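Local atomic coordinates of Phthiocerol/phthiodiolone dimycocerosyl transferase (Mycobacterium tuberculosis, PDB entry 1Q9J), a protein that probably catalyses the final step of phthiocerol dimycocerosate synthesis, transferring mycocerosyl groups from mycocerosic acid synthase onto phthiocerol, phthiodiolone and phenolphthiocerol to form their diesters. Residues K9-E14 / S163-L168; D128-A133 / D267-L272; V134-L139 / T348-M353; Y262-D267 / G286-L291. One frame throughout, in Å; residues are numbered along the deposited sequence.

Contact 1. Residues K9-E14 / S163-L168; sequences KLSHSE and SMEAVL
Ser-11 OG donates to Glu-165 OE1 at 2.8 Å, joining the turn that leads into helix 12-19 to the first turn of helix 164-170. The hydroxyl comes down onto the carboxylate from well above its plane, 72° out of it. Glu-165 reaches this position through a bend at chi2 (-77°), which turns CD toward Ser-13; its CG and CD both lie against Ser-11, with CG 3.4 Å from Ser-11 CB. Ser-13 CB sits beside the same oxygen, and Ser-13 OG looks onto Met-164 CB at 4.2 Å.

A second carboxylate organises the turn itself. Glu-14 OE1 accepts the backbone N-H of Ser-11 at 2.9 Å in a straight bond (180°) on its anti lone pair, while Glu-14 OE2 is engaged by Arg-8 in a salt bridge. Thus fixed, the Glu-14 carboxylate rests on Ser-163, whose CB is 3.5 Å from Glu-14 OE1. Ser-163 occupies the N-cap position of its helix, and its CB also packs on Ser-11 CB at 3.3 Å.

The short side chains of Ser-11 and Ser-163 let the two N-terminal helix ends come close. The side chain of Met-164 lies about 7 Å from that of Asp-128, a residue thought to organise the active site. Glu-14 OE1 and Glu-165 OE1 stay 5.9 Å apart. Arg-8 probably offsets the charge of the first glutamate, and the amino end of helix 164-170, together with the Ser-11 hydroxyl, would favour the charged form of the second.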
loop_
_atom_site.group_PDB
_atom_site.type_symbol
_atom_site.label_atom_id
_atom_site.label_comp_id
_atom_site.label_asym_id
_atom_site.label_seq_id
_atom_site.Cartn_x
_atom_site.Cartn_y
_atom_site.Cartn_z
ATOM N N LYS A 9 3.933 -20.521 10.030
ATOM C CA LYS A 9 3.683 -19.517 11.048
ATOM C C LYS A 9 4.039 -18.176 10.385
ATOM O O LYS A 9 4.830 -18.144 9.435
ATOM C CB LYS A 9 4.588 -19.808 12.250
ATOM C CG LYS A 9 4.060 -19.381 13.621
ATOM C CD LYS A 9 4.782 -20.147 14.753
ATOM C CE LYS A 9 4.356 -19.709 16.155
ATOM N NZ LYS A 9 4.881 -18.363 16.514
ATOM N N LEU A 10 3.440 -17.076 10.833
ATOM C CA LEU A 10 3.766 -15.779 10.231
ATOM C C LEU A 10 5.071 -15.282 10.806
ATOM O O LEU A 10 5.372 -15.544 11.965
ATOM C CB LEU A 10 2.706 -14.724 10.529
ATOM C CG LEU A 10 1.332 -14.815 9.881
ATOM C CD1 LEU A 10 0.476 -13.715 10.475
ATOM C CD2 LEU A 10 1.433 -14.662 8.361
ATOM N N SER A 11 5.828 -14.548 9.998
ATOM C CA SER A 11 7.113 -13.986 10.407
ATOM C C SER A 11 6.825 -12.713 11.187
ATOM O O SER A 11 5.827 -12.039 10.926
ATOM C CB SER A 11 7.946 -13.656 9.169
ATOM O OG SER A 11 7.524 -12.429 8.590
ATOM N N HIS A 12 7.700 -12.371 12.128
ATOM C CA HIS A 12 7.488 -11.180 12.959
ATOM C C HIS A 12 7.078 -9.940 12.166
ATOM O O HIS A 12 6.319 -9.091 12.647
ATOM C CB HIS A 12 8.733 -10.900 13.808
ATOM C CG HIS A 12 8.981 -11.944 14.861
ATOM N ND1 HIS A 12 9.459 -13.203 14.564
ATOM C CD2 HIS A 12 8.758 -11.937 16.197
ATOM C CE1 HIS A 12 9.523 -13.925 15.669
ATOM N NE2 HIS A 12 9.102 -13.181 16.675
ATOM N N SER A 13 7.565 -9.849 10.937
ATOM C CA SER A 13 7.245 -8.725 10.072
ATOM C C SER A 13 5.769 -8.746 9.630
ATOM O O SER A 13 5.144 -7.700 9.448
ATOM C CB SER A 13 8.192 -8.772 8.871
ATOM O OG SER A 13 7.715 -8.037 7.771
ATOM N N GLU A 14 5.209 -9.942 9.484
ATOM C CA GLU A 14 3.824 -10.099 9.045
ATOM C C GLU A 14 2.803 -9.957 10.177
ATOM O O GLU A 14 1.673 -9.513 9.955
ATOM C CB GLU A 14 3.693 -11.459 8.365
ATOM C CG GLU A 14 4.812 -11.657 7.368
ATOM C CD GLU A 14 4.793 -12.982 6.640
ATOM O OE1 GLU A 14 4.895 -14.036 7.317
ATOM O OE2 GLU A 14 4.677 -12.946 5.383
ATOM N N SER A 163 8.306 -14.742 3.501
ATOM C CA SER A 163 8.192 -13.605 4.403
ATOM C C SER A 163 9.523 -12.853 4.226
ATOM O O SER A 163 10.517 -13.422 3.748
ATOM C CB SER A 163 8.068 -14.065 5.854
ATOM O OG SER A 163 9.183 -14.839 6.247
ATOM N N MET A 164 9.545 -11.578 4.603
ATOM C CA MET A 164 10.759 -10.782 4.468
ATOM C C MET A 164 11.951 -11.441 5.164
ATOM O O MET A 164 13.019 -11.575 4.561
ATOM C CB MET A 164 10.550 -9.379 5.032
ATOM C CG MET A 164 11.741 -8.451 4.836
ATOM S SD MET A 164 11.434 -6.817 5.529
ATOM C CE MET A 164 11.084 -5.914 4.052
ATOM N N GLU A 165 11.793 -11.860 6.417
ATOM C CA GLU A 165 12.926 -12.499 7.072
ATOM C C GLU A 165 13.329 -13.793 6.377
ATOM O O GLU A 165 14.413 -14.313 6.610
ATOM C CB GLU A 165 12.667 -12.772 8.556
ATOM C CG GLU A 165 11.235 -12.809 8.969
ATOM C CD GLU A 165 10.620 -11.434 9.077
ATOM O OE1 GLU A 165 9.898 -11.039 8.130
ATOM O OE2 GLU A 165 10.857 -10.747 10.106
ATOM N N ALA A 166 12.461 -14.328 5.527
ATOM C CA ALA A 166 12.821 -15.541 4.814
ATOM C C ALA A 166 13.729 -15.110 3.657
ATOM O O ALA A 166 14.794 -15.691 3.430
ATOM C CB ALA A 166 11.590 -16.226 4.283
ATOM N N VAL A 167 13.311 -14.064 2.952
ATOM C CA VAL A 167 14.062 -13.546 1.821
ATOM C C VAL A 167 15.481 -13.117 2.203
ATOM O O VAL A 167 16.436 -13.333 1.450
ATOM C CB VAL A 167 13.300 -12.373 1.177
ATOM C CG1 VAL A 167 14.214 -11.584 0.243
ATOM C CG2 VAL A 167 12.108 -12.919 0.412
ATOM N N LEU A 168 15.615 -12.522 3.380
ATOM C CA LEU A 168 16.920 -12.093 3.850
ATOM C C LEU A 168 17.756 -13.316 4.211
ATOM O O LEU A 168 18.939 -13.418 3.861
ATOM C CB LEU A 168 16.785 -11.168 5.065
ATOM C CG LEU A 168 15.986 -9.876 4.816
ATOM C CD1 LEU A 168 16.127 -8.975 6.012
ATOM C CD2 LEU A 168 16.449 -9.178 3.561
#

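Contact 2. Residues D128-A133 / D267-L272; sequences DGHHGA and DLRFVL
Asp-128 and Arg-269 meet tip to tip in a salt bridge. Arg-269 NH1 meets the syn lone pair of Asp-128 OD2 at 3.1 Å, and OD2 lies in the guanidinium plane, though the carboxylate stands 87° to it. Arg-269 NH2 adds a weak bond and has a further one to Pro-278 O. Arg-269 NH1 also bridges to Asp-267 OD1 at 2.9 Å, so one nitrogen serves two carboxylates.

Backbone N-H groups hold both aspartates. Asp-128 N-caps helix 129-148 through OD1, which accepts from His-131 N at 3.1 Å (173°), while OD2 also takes Leu-284 N. Asp-267 OD1 receives Arg-269 N at 3.2 Å in an Asx turn; this donor and NH1 come from opposite faces of its carboxylate.

Van der Waals contacts around His-130 flank the network. Asp-267 OD2 lies 3.0 Å from His-130 CD2, the side chains crossing at about a right angle. Arg-269 CD touches the ring edge, and Phe-270 CZ approaches His-130 NE2 at 4.0 Å.

Asp-128 belongs to an HHxxxDG sequence, and its side chain lies about 4 Å from that of His-124, the probable proton acceptor. Engagement of both oxygens, by Arg-269 and by backbone N-H groups, is consistent with a role in organising the active site.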
loop_
_atom_site.group_PDB
_atom_site.type_symbol
_atom_site.label_atom_id
_atom_site.label_comp_id
_atom_site.label_asym_id
_atom_site.label_seq_id
_atom_site.Cartn_x
_atom_site.Cartn_y
_atom_site.Cartn_z
ATOM N N ASP A 128 1.984 -6.858 0.078
ATOM C CA ASP A 128 2.130 -5.450 0.306
ATOM C C ASP A 128 1.509 -4.813 -0.933
ATOM O O ASP A 128 0.935 -5.506 -1.784
ATOM C CB ASP A 128 3.604 -5.055 0.474
ATOM C CG ASP A 128 4.525 -5.636 -0.611
ATOM O OD1 ASP A 128 4.220 -5.510 -1.832
ATOM O OD2 ASP A 128 5.583 -6.203 -0.235
ATOM N N GLY A 129 1.633 -3.501 -1.052
ATOM C CA GLY A 129 1.044 -2.822 -2.185
ATOM C C GLY A 129 1.397 -3.400 -3.530
ATOM O O GLY A 129 0.528 -3.569 -4.381
ATOM N N HIS A 130 2.678 -3.691 -3.731
ATOM C CA HIS A 130 3.159 -4.226 -5.008
ATOM C C HIS A 130 2.590 -5.632 -5.293
ATOM O O HIS A 130 2.016 -5.876 -6.362
ATOM C CB HIS A 130 4.701 -4.224 -5.001
ATOM C CG HIS A 130 5.324 -4.616 -6.307
ATOM N ND1 HIS A 130 4.782 -4.268 -7.525
ATOM C CD2 HIS A 130 6.446 -5.322 -6.582
ATOM C CE1 HIS A 130 5.543 -4.747 -8.497
ATOM N NE2 HIS A 130 6.558 -5.388 -7.950
ATOM N N HIS A 131 2.751 -6.542 -4.334
ATOM C CA HIS A 131 2.255 -7.904 -4.463
ATOM C C HIS A 131 0.746 -7.880 -4.777
ATOM O O HIS A 131 0.284 -8.546 -5.711
ATOM C CB HIS A 131 2.528 -8.647 -3.159
ATOM C CG HIS A 131 2.205 -10.111 -3.206
ATOM N ND1 HIS A 131 1.188 -10.626 -3.973
ATOM C CD2 HIS A 131 2.720 -11.155 -2.514
ATOM C CE1 HIS A 131 1.086 -11.930 -3.753
ATOM N NE2 HIS A 131 2.003 -12.274 -2.872
ATOM N N GLY A 132 -0.005 -7.078 -4.025
ATOM C CA GLY A 132 -1.438 -6.985 -4.246
ATOM C C GLY A 132 -1.806 -6.443 -5.610
ATOM O O GLY A 132 -2.653 -6.997 -6.301
ATOM N N ALA A 133 -1.173 -5.345 -5.994
ATOM C CA ALA A 133 -1.432 -4.731 -7.292
ATOM C C ALA A 133 -1.247 -5.784 -8.389
ATOM O O ALA A 133 -2.036 -5.856 -9.339
ATOM C CB ALA A 133 -0.473 -3.568 -7.508
ATOM N N ASP A 267 10.736 -0.859 -1.858
ATOM C CA ASP A 267 10.595 -2.237 -2.314
ATOM C C ASP A 267 11.970 -2.888 -2.503
ATOM O O ASP A 267 12.679 -2.623 -3.469
ATOM C CB ASP A 267 9.809 -2.291 -3.638
ATOM C CG ASP A 267 9.140 -3.641 -3.870
ATOM O OD1 ASP A 267 9.511 -4.627 -3.184
ATOM O OD2 ASP A 267 8.248 -3.725 -4.744
ATOM N N LEU A 268 12.329 -3.743 -1.564
ATOM C CA LEU A 268 13.592 -4.434 -1.628
ATOM C C LEU A 268 13.670 -5.408 -2.813
ATOM O O LEU A 268 14.701 -6.034 -3.050
ATOM C CB LEU A 268 13.846 -5.173 -0.303
ATOM C CG LEU A 268 13.989 -4.224 0.895
ATOM C CD1 LEU A 268 14.386 -4.969 2.154
ATOM C CD2 LEU A 268 15.037 -3.175 0.564
ATOM N N ARG A 269 12.587 -5.541 -3.565
ATOM C CA ARG A 269 12.581 -6.462 -4.695
ATOM C C ARG A 269 13.582 -6.062 -5.780
ATOM O O ARG A 269 14.178 -6.932 -6.410
ATOM C CB ARG A 269 11.180 -6.552 -5.300
ATOM C CG ARG A 269 10.178 -7.318 -4.454
ATOM C CD ARG A 269 8.767 -7.252 -5.077
ATOM N NE ARG A 269 7.779 -8.059 -4.350
ATOM C CZ ARG A 269 7.231 -7.735 -3.177
ATOM N NH1 ARG A 269 7.550 -6.605 -2.562
ATOM N NH2 ARG A 269 6.361 -8.558 -2.602
ATOM N N PHE A 270 13.775 -4.763 -5.998
ATOM C CA PHE A 270 14.724 -4.301 -7.006
ATOM C C PHE A 270 16.048 -3.879 -6.385
ATOM O O PHE A 270 16.973 -3.475 -7.086
ATOM C CB PHE A 270 14.152 -3.124 -7.774
ATOM C CG PHE A 270 12.663 -3.146 -7.883
ATOM C CD1 PHE A 270 11.873 -2.700 -6.825
ATOM C CD2 PHE A 270 12.039 -3.608 -9.047
ATOM C CE1 PHE A 270 10.482 -2.711 -6.928
ATOM C CE2 PHE A 270 10.647 -3.621 -9.158
ATOM C CZ PHE A 270 9.862 -3.173 -8.102
ATOM N N VAL A 271 16.122 -3.984 -5.067
ATOM C CA VAL A 271 17.311 -3.630 -4.330
ATOM C C VAL A 271 18.223 -4.841 -4.071
ATOM O O VAL A 271 19.360 -4.903 -4.549
ATOM C CB VAL A 271 16.906 -2.958 -2.991
ATOM C CG1 VAL A 271 18.049 -2.999 -2.000
ATOM C CG2 VAL A 271 16.496 -1.504 -3.252
ATOM N N LEU A 272 17.695 -5.805 -3.325
ATOM C CA LEU A 272 18.406 -7.014 -2.945
ATOM C C LEU A 272 19.059 -7.829 -4.045
ATOM O O LEU A 272 18.832 -7.625 -5.230
ATOM C CB LEU A 272 17.473 -7.945 -2.184
ATOM C CG LEU A 272 16.802 -7.410 -0.930
ATOM C CD1 LEU A 272 15.998 -8.538 -0.322
ATOM C CD2 LEU A 272 17.835 -6.891 0.058
#

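Contact 3. Residues V134-L139 / T348-M353; sequences VLVDEL and TSFPTM
Val-136 of helix 129-148 packs against Phe-350 in the crossover loop between the two related halves of this two-domain acyltransferase fold. The loop leaves strand 342-345 of the six-stranded sheet and continues into strand 360-368, which joins the five-stranded sheet containing strand 117-123. It passes beside the helix on the way.

From its CB outward, Val-136 meets the CE2 and CZ atoms of the phenyl ring. CB already lies 3.5 Å from Phe-350 CE2. CG1, anti to the backbone N (chi1 178°), touches Phe-350 CE2 at 3.3 Å as well as CZ, and more loosely Met-353 SD at 4.2 Å. The other branch, CG2, lies 3.8 Å from Phe-350 CZ. The valine and phenylalanine side chains cross at about a right angle, and the methyl approaches the ring obliquely.

No polar bond links the two segments; the contact is mainly apolar. Behind it, Val-136 also packs on Leu-120 of strand 117-123, while Phe-350 and Met-353 both touch Ile-364 of strand 360-368, so helix, loop and sheet share one hydrophobic layer. Met-353 bends at chi2 and chi3, which puts its thioether next to the helix backbone and its methyl beside the phenyl ring. Met-353 SD stands 4.1 Å from Asp-137 CA, and Met-353 CE is 3.7 Å from Phe-350 CD2.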
loop_
_atom_site.group_PDB
_atom_site.type_symbol
_atom_site.label_atom_id
_atom_site.label_comp_id
_atom_site.label_asym_id
_atom_site.label_seq_id
_atom_site.Cartn_x
_atom_site.Cartn_y
_atom_site.Cartn_z
ATOM N N VAL A 134 -0.200 -6.598 -8.257
ATOM C CA VAL A 134 0.066 -7.647 -9.234
ATOM C C VAL A 134 -1.113 -8.621 -9.329
ATOM O O VAL A 134 -1.468 -9.068 -10.416
ATOM C CB VAL A 134 1.370 -8.425 -8.887
ATOM C CG1 VAL A 134 1.452 -9.705 -9.712
ATOM C CG2 VAL A 134 2.585 -7.559 -9.159
ATOM N N LEU A 135 -1.709 -8.943 -8.183
ATOM C CA LEU A 135 -2.858 -9.846 -8.126
ATOM C C LEU A 135 -4.040 -9.193 -8.843
ATOM O O LEU A 135 -4.620 -9.761 -9.775
ATOM C CB LEU A 135 -3.228 -10.144 -6.663
ATOM C CG LEU A 135 -2.157 -10.915 -5.895
ATOM C CD1 LEU A 135 -2.498 -10.989 -4.417
ATOM C CD2 LEU A 135 -1.999 -12.299 -6.491
ATOM N N VAL A 136 -4.371 -7.985 -8.403
ATOM C CA VAL A 136 -5.459 -7.195 -8.975
ATOM C C VAL A 136 -5.307 -7.132 -10.496
ATOM O O VAL A 136 -6.280 -7.205 -11.247
ATOM C CB VAL A 136 -5.418 -5.751 -8.430
ATOM C CG1 VAL A 136 -6.515 -4.911 -9.055
ATOM C CG2 VAL A 136 -5.512 -5.766 -6.919
ATOM N N ASP A 137 -4.072 -6.984 -10.948
ATOM C CA ASP A 137 -3.800 -6.909 -12.369
ATOM C C ASP A 137 -3.994 -8.301 -13.013
ATOM O O ASP A 137 -4.547 -8.435 -14.107
ATOM C CB ASP A 137 -2.383 -6.356 -12.570
ATOM C CG ASP A 137 -1.913 -6.472 -14.002
ATOM O OD1 ASP A 137 -1.208 -7.453 -14.299
ATOM O OD2 ASP A 137 -2.248 -5.593 -14.829
ATOM N N GLU A 138 -3.567 -9.338 -12.308
ATOM C CA GLU A 138 -3.738 -10.688 -12.803
ATOM C C GLU A 138 -5.234 -10.985 -12.994
ATOM O O GLU A 138 -5.652 -11.501 -14.041
ATOM C CB GLU A 138 -3.163 -11.688 -11.816
ATOM C CG GLU A 138 -3.079 -13.098 -12.359
ATOM C CD GLU A 138 -2.453 -14.051 -11.373
ATOM O OE1 GLU A 138 -1.337 -13.741 -10.861
ATOM O OE2 GLU A 138 -3.076 -15.119 -11.128
ATOM N N LEU A 139 -6.031 -10.664 -11.975
ATOM C CA LEU A 139 -7.473 -10.879 -12.026
ATOM C C LEU A 139 -8.074 -10.319 -13.329
ATOM O O LEU A 139 -8.695 -11.059 -14.098
ATOM C CB LEU A 139 -8.160 -10.210 -10.823
ATOM C CG LEU A 139 -9.705 -10.172 -10.861
ATOM C CD1 LEU A 139 -10.267 -11.568 -10.627
ATOM C CD2 LEU A 139 -10.207 -9.217 -9.795
ATOM N N THR A 348 1.874 5.055 -6.415
ATOM C CA THR A 348 1.296 5.501 -7.679
ATOM C C THR A 348 1.259 4.300 -8.627
ATOM O O THR A 348 2.303 3.728 -8.938
ATOM C CB THR A 348 2.147 6.660 -8.332
ATOM O OG1 THR A 348 3.399 6.146 -8.804
ATOM C CG2 THR A 348 2.434 7.764 -7.312
ATOM N N SER A 349 0.069 3.903 -9.074
ATOM C CA SER A 349 -0.028 2.763 -9.981
ATOM C C SER A 349 -1.430 2.452 -10.522
ATOM O O SER A 349 -2.383 3.220 -10.360
ATOM C CB SER A 349 0.537 1.514 -9.290
ATOM O OG SER A 349 0.743 0.470 -10.216
ATOM N N PHE A 350 -1.510 1.300 -11.184
ATOM C CA PHE A 350 -2.728 0.758 -11.783
ATOM C C PHE A 350 -3.169 1.204 -13.181
ATOM O O PHE A 350 -4.335 1.532 -13.411
ATOM C CB PHE A 350 -3.886 0.881 -10.793
ATOM C CG PHE A 350 -3.968 -0.269 -9.833
ATOM C CD1 PHE A 350 -3.991 -0.054 -8.458
ATOM C CD2 PHE A 350 -4.022 -1.577 -10.313
ATOM C CE1 PHE A 350 -4.064 -1.127 -7.574
ATOM C CE2 PHE A 350 -4.097 -2.655 -9.442
ATOM C CZ PHE A 350 -4.119 -2.434 -8.068
ATOM N N PRO A 351 -2.228 1.224 -14.136
ATOM C CA PRO A 351 -2.513 1.609 -15.514
ATOM C C PRO A 351 -2.221 0.350 -16.339
ATOM O O PRO A 351 -1.724 -0.646 -15.804
ATOM C CB PRO A 351 -1.502 2.709 -15.758
ATOM C CG PRO A 351 -0.277 2.122 -15.112
ATOM C CD PRO A 351 -0.786 1.388 -13.861
ATOM N N THR A 352 -2.519 0.386 -17.630
ATOM C CA THR A 352 -2.272 -0.768 -18.498
ATOM C C THR A 352 -3.043 -1.998 -18.028
ATOM O O THR A 352 -2.679 -3.129 -18.354
ATOM C CB THR A 352 -0.779 -1.148 -18.528
ATOM O OG1 THR A 352 0.020 0.039 -18.556
ATOM C CG2 THR A 352 -0.469 -1.980 -19.775
ATOM N N MET A 353 -4.106 -1.777 -17.262
ATOM C CA MET A 353 -4.912 -2.874 -16.748
ATOM C C MET A 353 -5.955 -3.312 -17.761
ATOM O O MET A 353 -6.917 -2.595 -18.025
ATOM C CB MET A 353 -5.594 -2.455 -15.453
ATOM C CG MET A 353 -6.392 -3.556 -14.791
ATOM S SD MET A 353 -6.104 -3.554 -13.017
ATOM C CE MET A 353 -6.900 -2.005 -12.544
#

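Contact 4. Residues Y262-D267 / G286-L291; sequences YVYPVD and GAASYL
Val-266 and Gly-286 exchange two backbone bonds, Gly-286 N to Val-266 O at 2.6 Å and Val-266 N to Gly-286 O at 2.7 Å. The antiparallel ladder of strands 260-267 and 285-292 continues through the hydrogen-bonded pair Tyr-264 and Ala-288, where Ala-288 N reaches Tyr-264 O at 3.0 Å in a nearly straight bond (176°). It then passes to Tyr-262 and Tyr-290, whose Tyr-262 N to Tyr-290 O bond of 2.8 Å is matched by a weak return bond. In the intervening non-hydrogen-bonded positions, CA-H groups approach carbonyl oxygens, as with Val-263 CA and Ala-288 O at 3.3 Å.

On the tyrosine-bearing face, Ala-288 CB makes a CH-pi contact with Tyr-264, 4.0 Å from the ring centroid. Tyr-264 CG lies between the backbone N and the carbonyl carbon (chi1 54°), and the ring beyond it lies over Ala-288 CB. Val-266 CG2 meets Ala-288 CB at 3.8 Å, and on the reverse face Val-263 CG1 meets Ala-287 CB.

Helix 300-317 packs on Tyr-264 and Tyr-290, and helix 237-253 on Tyr-262. The outermost strand is therefore secured twice, by backbone pairing to its neighbour and by the Tyr-290 phenol, which bonds it to Asp-306 of helix 300-317.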
loop_
_atom_site.group_PDB
_atom_site.type_symbol
_atom_site.label_atom_id
_atom_site.label_comp_id
_atom_site.label_asym_id
_atom_site.label_seq_id
_atom_site.Cartn_x
_atom_site.Cartn_y
_atom_site.Cartn_z
ATOM N N TYR A 262 10.356 11.379 9.206
ATOM C CA TYR A 262 9.657 10.901 8.021
ATOM C C TYR A 262 10.010 9.450 7.691
ATOM O O TYR A 262 11.132 9.001 7.927
ATOM C CB TYR A 262 9.986 11.823 6.843
ATOM C CG TYR A 262 9.323 11.467 5.533
ATOM C CD1 TYR A 262 7.992 11.066 5.479
ATOM C CD2 TYR A 262 10.020 11.585 4.335
ATOM C CE1 TYR A 262 7.374 10.793 4.253
ATOM C CE2 TYR A 262 9.414 11.319 3.114
ATOM C CZ TYR A 262 8.097 10.923 3.073
ATOM O OH TYR A 262 7.522 10.641 1.848
ATOM N N VAL A 263 9.037 8.706 7.177
ATOM C CA VAL A 263 9.269 7.313 6.817
ATOM C C VAL A 263 8.436 6.930 5.602
ATOM O O VAL A 263 7.258 7.273 5.509
ATOM C CB VAL A 263 8.905 6.348 7.964
ATOM C CG1 VAL A 263 9.244 4.925 7.550
ATOM C CG2 VAL A 263 9.635 6.721 9.237
ATOM N N TYR A 264 9.059 6.236 4.659
ATOM C CA TYR A 264 8.349 5.790 3.470
ATOM C C TYR A 264 8.851 4.408 3.067
ATOM O O TYR A 264 9.930 3.965 3.498
ATOM C CB TYR A 264 8.481 6.792 2.311
ATOM C CG TYR A 264 9.896 7.163 1.949
ATOM C CD1 TYR A 264 10.409 6.887 0.687
ATOM C CD2 TYR A 264 10.726 7.786 2.871
ATOM C CE1 TYR A 264 11.714 7.219 0.355
ATOM C CE2 TYR A 264 12.032 8.125 2.550
ATOM C CZ TYR A 264 12.524 7.837 1.290
ATOM O OH TYR A 264 13.828 8.163 0.986
ATOM N N PRO A 265 8.073 3.708 2.234
ATOM C CA PRO A 265 8.421 2.363 1.777
ATOM C C PRO A 265 9.508 2.274 0.705
ATOM O O PRO A 265 9.675 3.194 -0.092
ATOM C CB PRO A 265 7.084 1.838 1.275
ATOM C CG PRO A 265 6.478 3.069 0.648
ATOM C CD PRO A 265 6.777 4.143 1.671
ATOM N N VAL A 266 10.259 1.171 0.710
ATOM C CA VAL A 266 11.290 0.905 -0.300
ATOM C C VAL A 266 11.214 -0.575 -0.650
ATOM O O VAL A 266 11.579 -1.437 0.159
ATOM C CB VAL A 266 12.742 1.214 0.176
ATOM C CG1 VAL A 266 13.731 0.795 -0.918
ATOM C CG2 VAL A 266 12.912 2.698 0.462
ATOM N N ASP A 267 10.736 -0.859 -1.858
ATOM C CA ASP A 267 10.595 -2.237 -2.314
ATOM C C ASP A 267 11.970 -2.888 -2.503
ATOM O O ASP A 267 12.679 -2.623 -3.469
ATOM C CB ASP A 267 9.809 -2.291 -3.638
ATOM C CG ASP A 267 9.140 -3.641 -3.870
ATOM O OD1 ASP A 267 9.511 -4.627 -3.184
ATOM O OD2 ASP A 267 8.248 -3.725 -4.744
ATOM N N GLY A 286 10.979 -2.269 2.565
ATOM C CA GLY A 286 11.849 -1.789 3.616
ATOM C C GLY A 286 11.403 -0.393 3.993
ATOM O O GLY A 286 10.666 0.256 3.251
ATOM N N ALA A 287 11.839 0.074 5.152
ATOM C CA ALA A 287 11.470 1.405 5.601
ATOM C C ALA A 287 12.683 2.320 5.575
ATOM O O ALA A 287 13.743 2.010 6.135
ATOM C CB ALA A 287 10.898 1.345 7.016
ATOM N N ALA A 288 12.513 3.456 4.921
ATOM C CA ALA A 288 13.570 4.441 4.822
ATOM C C ALA A 288 13.235 5.581 5.780
ATOM O O ALA A 288 12.182 6.207 5.657
ATOM C CB ALA A 288 13.655 4.955 3.387
ATOM N N SER A 289 14.115 5.839 6.745
ATOM C CA SER A 289 13.885 6.923 7.697
ATOM C C SER A 289 14.536 8.208 7.197
ATOM O O SER A 289 15.409 8.180 6.325
ATOM C CB SER A 289 14.438 6.570 9.079
ATOM O OG SER A 289 15.843 6.387 9.055
ATOM N N TYR A 290 14.098 9.333 7.753
ATOM C CA TYR A 290 14.613 10.638 7.365
ATOM C C TYR A 290 14.100 11.723 8.296
ATOM O O TYR A 290 12.916 12.055 8.259
ATOM C CB TYR A 290 14.167 10.984 5.954
ATOM C CG TYR A 290 14.544 12.387 5.566
ATOM C CD1 TYR A 290 15.866 12.718 5.298
ATOM C CD2 TYR A 290 13.584 13.391 5.492
ATOM C CE1 TYR A 290 16.225 14.015 4.962
ATOM C CE2 TYR A 290 13.932 14.693 5.160
ATOM C CZ TYR A 290 15.251 14.998 4.893
ATOM O OH TYR A 290 15.603 16.278 4.537
ATOM N N LEU A 291 14.990 12.291 9.104
ATOM C CA LEU A 291 14.609 13.346 10.044
ATOM C C LEU A 291 14.607 14.712 9.369
ATOM O O LEU A 291 15.649 15.343 9.249
ATOM C CB LEU A 291 15.578 13.368 11.224
ATOM C CG LEU A 291 15.188 14.212 12.432
ATOM C CD1 LEU A 291 13.833 13.752 12.982
ATOM C CD2 LEU A 291 16.277 14.072 13.492
#

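In the fold
From the N terminus, segment 9-14 pairs with 163-168 in contact 1, joining the start of helix 12-19 to that of helix 164-170. Helix 129-148, between these in sequence, opens both contact 2, closed by 267-272, and contact 3, closed last by 348-353; both cross contact 1 and each other. Contact 4, completed by 286-291, follows contact 1 in series, crosses contact 2 at the shared Asp-267 and falls wholly within the span of contact 3. Leu-272 packs on Val-167, and Ala-133 on Phe-350, so contact 2 touches its neighbours. Contact 2 joins helix 129-148 to the loop after strand 260-267, contact 3 joins it to the crossover loop between the sheets, and contact 4 builds the six-stranded sheet's edge.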